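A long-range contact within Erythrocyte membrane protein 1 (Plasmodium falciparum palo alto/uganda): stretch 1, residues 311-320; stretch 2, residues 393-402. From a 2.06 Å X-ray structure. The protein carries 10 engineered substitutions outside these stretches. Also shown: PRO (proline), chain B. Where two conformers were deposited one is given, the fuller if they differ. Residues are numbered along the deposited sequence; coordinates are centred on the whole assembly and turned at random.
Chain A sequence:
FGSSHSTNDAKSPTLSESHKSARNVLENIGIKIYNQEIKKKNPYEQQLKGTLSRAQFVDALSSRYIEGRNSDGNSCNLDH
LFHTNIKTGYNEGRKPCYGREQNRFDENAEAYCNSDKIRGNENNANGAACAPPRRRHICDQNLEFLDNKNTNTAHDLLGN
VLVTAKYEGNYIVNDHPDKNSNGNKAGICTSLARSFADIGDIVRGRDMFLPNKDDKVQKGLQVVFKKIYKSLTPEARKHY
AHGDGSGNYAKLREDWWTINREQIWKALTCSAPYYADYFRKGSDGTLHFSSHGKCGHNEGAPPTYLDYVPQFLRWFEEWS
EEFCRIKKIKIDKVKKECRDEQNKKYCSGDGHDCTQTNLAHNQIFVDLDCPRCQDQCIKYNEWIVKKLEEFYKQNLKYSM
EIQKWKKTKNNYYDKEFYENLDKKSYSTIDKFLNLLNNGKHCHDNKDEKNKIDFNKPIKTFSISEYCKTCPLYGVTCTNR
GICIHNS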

# COMPACT_ATOMS: atom_id res chain seq x y z
N GLN A 311 5.63 -8.08 -3.43
CA GLN A 311 5.03 -6.81 -3.84
C GLN A 311 3.51 -6.86 -4.08
O GLN A 311 2.80 -5.97 -3.62
CB GLN A 311 5.79 -6.21 -5.03
CG GLN A 311 5.29 -4.82 -5.45
CD GLN A 311 6.16 -4.18 -6.45
OE1 GLN A 311 6.30 -4.65 -7.59
NE2 GLN A 311 6.70 -3.02 -6.08
N PHE A 312 3.03 -7.90 -4.79
CA PHE A 312 1.61 -8.08 -5.06
C PHE A 312 0.81 -8.13 -3.73
O PHE A 312 -0.26 -7.54 -3.64
CB PHE A 312 1.35 -9.37 -5.91
CG PHE A 312 -0.11 -9.77 -5.86
CD1 PHE A 312 -1.08 -9.01 -6.50
CD2 PHE A 312 -0.52 -10.83 -5.05
CE1 PHE A 312 -2.44 -9.28 -6.32
CE2 PHE A 312 -1.88 -11.11 -4.89
CZ PHE A 312 -2.83 -10.35 -5.54
N LEU A 313 1.30 -8.87 -2.73
CA LEU A 313 0.64 -8.97 -1.42
C LEU A 313 0.60 -7.61 -0.69
O LEU A 313 -0.41 -7.27 -0.06
CB LEU A 313 1.32 -10.06 -0.55
CG LEU A 313 1.23 -11.48 -1.12
CD1 LEU A 313 2.02 -12.46 -0.28
CD2 LEU A 313 -0.25 -11.93 -1.33
N ARG A 314 1.69 -6.86 -0.77
CA ARG A 314 1.79 -5.52 -0.18
C ARG A 314 0.80 -4.60 -0.88
O ARG A 314 0.13 -3.86 -0.21
CB ARG A 314 3.18 -4.94 -0.40
CG ARG A 314 4.29 -5.67 0.32
CD ARG A 314 5.55 -4.84 0.35
NE ARG A 314 5.85 -4.12 -0.90
CZ ARG A 314 6.87 -4.41 -1.71
NH1 ARG A 314 7.61 -5.48 -1.50
NH2 ARG A 314 7.10 -3.66 -2.77
N TRP A 315 0.71 -4.65 -2.22
CA TRP A 315 -0.20 -3.78 -2.96
C TRP A 315 -1.66 -4.07 -2.71
O TRP A 315 -2.45 -3.14 -2.64
CB TRP A 315 0.08 -3.81 -4.46
CG TRP A 315 1.39 -3.19 -4.89
CD1 TRP A 315 2.26 -2.45 -4.14
CD2 TRP A 315 1.86 -3.09 -6.25
NE1 TRP A 315 3.29 -1.98 -4.93
CE2 TRP A 315 3.05 -2.33 -6.24
CE3 TRP A 315 1.38 -3.58 -7.49
CZ2 TRP A 315 3.80 -2.09 -7.41
CZ3 TRP A 315 2.14 -3.37 -8.64
CH2 TRP A 315 3.33 -2.64 -8.59
N PHE A 316 -2.01 -5.36 -2.56
CA PHE A 316 -3.38 -5.77 -2.30
C PHE A 316 -3.76 -5.35 -0.87
O PHE A 316 -4.88 -4.93 -0.64
CB PHE A 316 -3.49 -7.31 -2.53
CG PHE A 316 -4.86 -7.94 -2.65
CD1 PHE A 316 -6.01 -7.15 -2.69
CD2 PHE A 316 -5.01 -9.33 -2.70
CE1 PHE A 316 -7.29 -7.73 -2.81
CE2 PHE A 316 -6.28 -9.91 -2.79
CZ PHE A 316 -7.41 -9.12 -2.86
N GLU A 317 -2.81 -5.45 0.09
CA GLU A 317 -3.07 -5.04 1.48
C GLU A 317 -3.28 -3.51 1.51
O GLU A 317 -4.19 -3.03 2.18
CB GLU A 317 -1.90 -5.48 2.41
CG GLU A 317 -2.08 -5.10 3.87
CD GLU A 317 -1.71 -3.68 4.27
OE1 GLU A 317 -0.95 -3.02 3.54
OE2 GLU A 317 -2.23 -3.22 5.32
N GLU A 318 -2.49 -2.75 0.77
CA GLU A 318 -2.67 -1.29 0.71
C GLU A 318 -3.96 -0.95 -0.05
O GLU A 318 -4.66 0.01 0.31
CB GLU A 318 -1.48 -0.65 0.03
CG GLU A 318 -1.50 0.88 0.01
CD GLU A 318 -0.24 1.46 -0.57
OE1 GLU A 318 0.65 0.67 -0.96
OE2 GLU A 318 -0.11 2.70 -0.59
N TRP A 319 -4.30 -1.76 -1.07
CA TRP A 319 -5.53 -1.53 -1.83
C TRP A 319 -6.71 -1.60 -0.89
O TRP A 319 -7.57 -0.71 -0.91
CB TRP A 319 -5.68 -2.55 -2.98
CG TRP A 319 -6.96 -2.39 -3.75
CD1 TRP A 319 -7.15 -1.63 -4.87
CD2 TRP A 319 -8.26 -2.89 -3.38
NE1 TRP A 319 -8.47 -1.66 -5.25
CE2 TRP A 319 -9.18 -2.42 -4.35
CE3 TRP A 319 -8.72 -3.76 -2.38
CZ2 TRP A 319 -10.53 -2.78 -4.33
CZ3 TRP A 319 -10.07 -4.05 -2.31
CH2 TRP A 319 -10.96 -3.55 -3.28
N SER A 320 -6.78 -2.66 -0.09
CA SER A 320 -7.89 -2.89 0.84
C SER A 320 -8.01 -1.85 1.95
O SER A 320 -9.13 -1.42 2.26
CB SER A 320 -7.86 -4.33 1.37
OG SER A 320 -6.75 -4.53 2.22
N PRO B . -6.23 -17.13 -15.22
CA PRO B . -7.54 -16.55 -15.57
C PRO B . -7.47 -15.02 -15.66
O PRO B . -6.62 -14.42 -14.95
CB PRO B . -8.46 -17.01 -14.42
CG PRO B . -7.53 -17.37 -13.28
CD PRO B . -6.26 -17.85 -13.93
OXT PRO B . -8.30 -14.43 -16.39
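Stretch 2 (393-402) KQNLKYSMEI

Phe-312 is the knob at the centre of this contact: its side chain (chi1 164°, t) points toward stretch 2 and sits in a hole formed by Gln-394, Lys-397, Tyr-398 and Glu-401. These four residues follow the i, i+3, i+4, i+7 spacing of a helix, and stretch 2 is helical throughout, from Lys-393 to Ile-402, with phi/psi near -65°/-43°. It runs against the helix of stretch 1 in a nearly antiparallel sense, with 153° between the two N-to-C directions (signed crossing angle -153°). The axes come no closer than 11.0 Å, a wide spacing, occupied by the rings of Phe-312, Phe-316 and Tyr-398 together with the side chains of Gln-394 and Lys-397. Accordingly the register runs backward: Leu-313 CA lies 7.9 Å from Tyr-398 CA, and Phe-316 CA 6.8 Å from Gln-394 CA.

The aliphatic part of Lys-397 (chi1 t, chi2 p) covers one face of the Phe-312 ring in a CH-pi contact, its CG 3.8 Å from the ring centroid and 22° off the normal; the end of the side chain then leads away. At the ring edge, Phe-312 CZ meets Gln-394 O at 3.3 Å. That oxygen also accepts the helical hydrogen bond from Tyr-398 N (2.9 Å), so the ring packs against backbone already paired within its own helix. Phe-312 CE2 lies 3.9 Å from Tyr-398 CB. The Tyr-398 ring (chi1 t) presents its edge to stretch 1, where Leu-313, whose CA-to-CB bond points sideways, brings CD2 to 3.6 Å from Tyr-398 CE1. On the Glu-401 side, the methylene Glu-401 CG approaches Phe-312 CD2 at 4.0 Å.

One turn along stretch 1, Phe-316 (chi1 t) makes its closest contacts with Gln-394. Gln-394 CB stands over a face of its ring, 3.6 Å from the centroid and only 12° off the normal, a second CH-pi contact. Phe-316 CE2 also reaches Tyr-398 CB at 4.4 Å, while Phe-316 CZ lies 4.1 Å from Asn-395 N, although the Asn-395 side chain starts away from stretch 1.

The polar edge belongs to Gln-394, which has the largest area covered by the opposing stretch. Its side chain (chi1 m, chi2 t) extends along Phe-316 toward Trp-319, and its end lies between the two, with one amide atom over a face of the Trp-319 indole. No hydrogen bond joins the two stretches; the 424 Å² buried between them, summed over both sides, rests on packing. Outside this interface, Met-400 SD lies 3.6 Å from O of the bound proline.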

# COMPACT_ATOMS: atom_id res chain seq x y z
N LYS A 393 -10.04 -8.67 -9.68
CA LYS A 393 -8.78 -8.82 -10.43
C LYS A 393 -7.64 -9.26 -9.53
O LYS A 393 -6.82 -10.06 -9.94
CB LYS A 393 -8.39 -7.52 -11.12
CG LYS A 393 -9.24 -7.18 -12.34
CD LYS A 393 -8.74 -5.90 -12.90
CE LYS A 393 -8.90 -5.85 -14.40
NZ LYS A 393 -9.98 -4.90 -14.77
N GLN A 394 -7.60 -8.73 -8.30
CA GLN A 394 -6.56 -9.06 -7.31
C GLN A 394 -6.82 -10.39 -6.65
O GLN A 394 -5.91 -11.13 -6.30
CB GLN A 394 -6.44 -7.93 -6.31
CG GLN A 394 -5.79 -6.72 -6.93
CD GLN A 394 -5.88 -5.55 -6.00
OE1 GLN A 394 -6.96 -4.99 -5.75
NE2 GLN A 394 -4.76 -5.21 -5.43
N ASN A 395 -8.10 -10.73 -6.55
CA ASN A 395 -8.60 -11.98 -6.02
C ASN A 395 -8.09 -13.10 -6.92
O ASN A 395 -7.58 -14.11 -6.42
CB ASN A 395 -10.14 -11.92 -6.05
CG ASN A 395 -10.86 -13.07 -5.41
OD1 ASN A 395 -10.56 -14.25 -5.64
ND2 ASN A 395 -11.87 -12.72 -4.67
N LEU A 396 -8.19 -12.91 -8.23
CA LEU A 396 -7.70 -13.87 -9.22
C LEU A 396 -6.16 -13.95 -9.19
O LEU A 396 -5.61 -15.05 -9.23
CB LEU A 396 -8.17 -13.48 -10.64
CG LEU A 396 -9.65 -13.69 -10.94
CD1 LEU A 396 -10.07 -12.92 -12.16
CD2 LEU A 396 -9.95 -15.16 -11.16
N LYS A 397 -5.49 -12.80 -9.11
CA LYS A 397 -4.03 -12.76 -9.08
C LYS A 397 -3.50 -13.52 -7.87
O LYS A 397 -2.45 -14.15 -7.99
CB LYS A 397 -3.50 -11.30 -9.08
CG LYS A 397 -1.95 -11.19 -9.31
CD LYS A 397 -1.58 -11.73 -10.67
CE LYS A 397 -0.18 -11.45 -11.12
NZ LYS A 397 0.02 -12.00 -12.49
N TYR A 398 -4.18 -13.42 -6.71
CA TYR A 398 -3.82 -14.11 -5.48
C TYR A 398 -3.83 -15.62 -5.72
O TYR A 398 -2.84 -16.30 -5.43
CB TYR A 398 -4.75 -13.72 -4.30
CG TYR A 398 -4.31 -14.37 -3.00
CD1 TYR A 398 -3.28 -13.83 -2.25
CD2 TYR A 398 -4.80 -15.63 -2.63
CE1 TYR A 398 -2.80 -14.47 -1.10
CE2 TYR A 398 -4.36 -16.26 -1.46
CZ TYR A 398 -3.34 -15.68 -0.71
OH TYR A 398 -2.87 -16.30 0.43
N SER A 399 -4.95 -16.13 -6.26
CA SER A 399 -5.08 -17.55 -6.59
C SER A 399 -3.93 -18.00 -7.52
O SER A 399 -3.29 -19.01 -7.26
CB SER A 399 -6.45 -17.78 -7.24
OG SER A 399 -6.59 -19.13 -7.63
N MET A 400 -3.63 -17.21 -8.56
CA MET A 400 -2.57 -17.45 -9.53
C MET A 400 -1.18 -17.50 -8.87
O MET A 400 -0.41 -18.38 -9.21
CB MET A 400 -2.60 -16.39 -10.63
CG MET A 400 -3.79 -16.55 -11.57
SD MET A 400 -4.08 -15.06 -12.53
CE MET A 400 -2.74 -15.17 -13.73
N GLU A 401 -0.88 -16.57 -7.91
CA GLU A 401 0.40 -16.56 -7.18
C GLU A 401 0.54 -17.81 -6.32
O GLU A 401 1.60 -18.42 -6.32
CB GLU A 401 0.60 -15.25 -6.36
CG GLU A 401 0.72 -14.00 -7.22
CD GLU A 401 1.88 -14.03 -8.20
OE1 GLU A 401 3.01 -13.67 -7.80
OE2 GLU A 401 1.68 -14.44 -9.37
N ILE A 402 -0.54 -18.20 -5.62
CA ILE A 402 -0.61 -19.42 -4.81
C ILE A 402 -0.39 -20.68 -5.71
O ILE A 402 0.38 -21.56 -5.34
CB ILE A 402 -1.95 -19.46 -4.02
CG1 ILE A 402 -1.96 -18.49 -2.81
CG2 ILE A 402 -2.35 -20.89 -3.59
CD1 ILE A 402 -0.94 -18.78 -1.63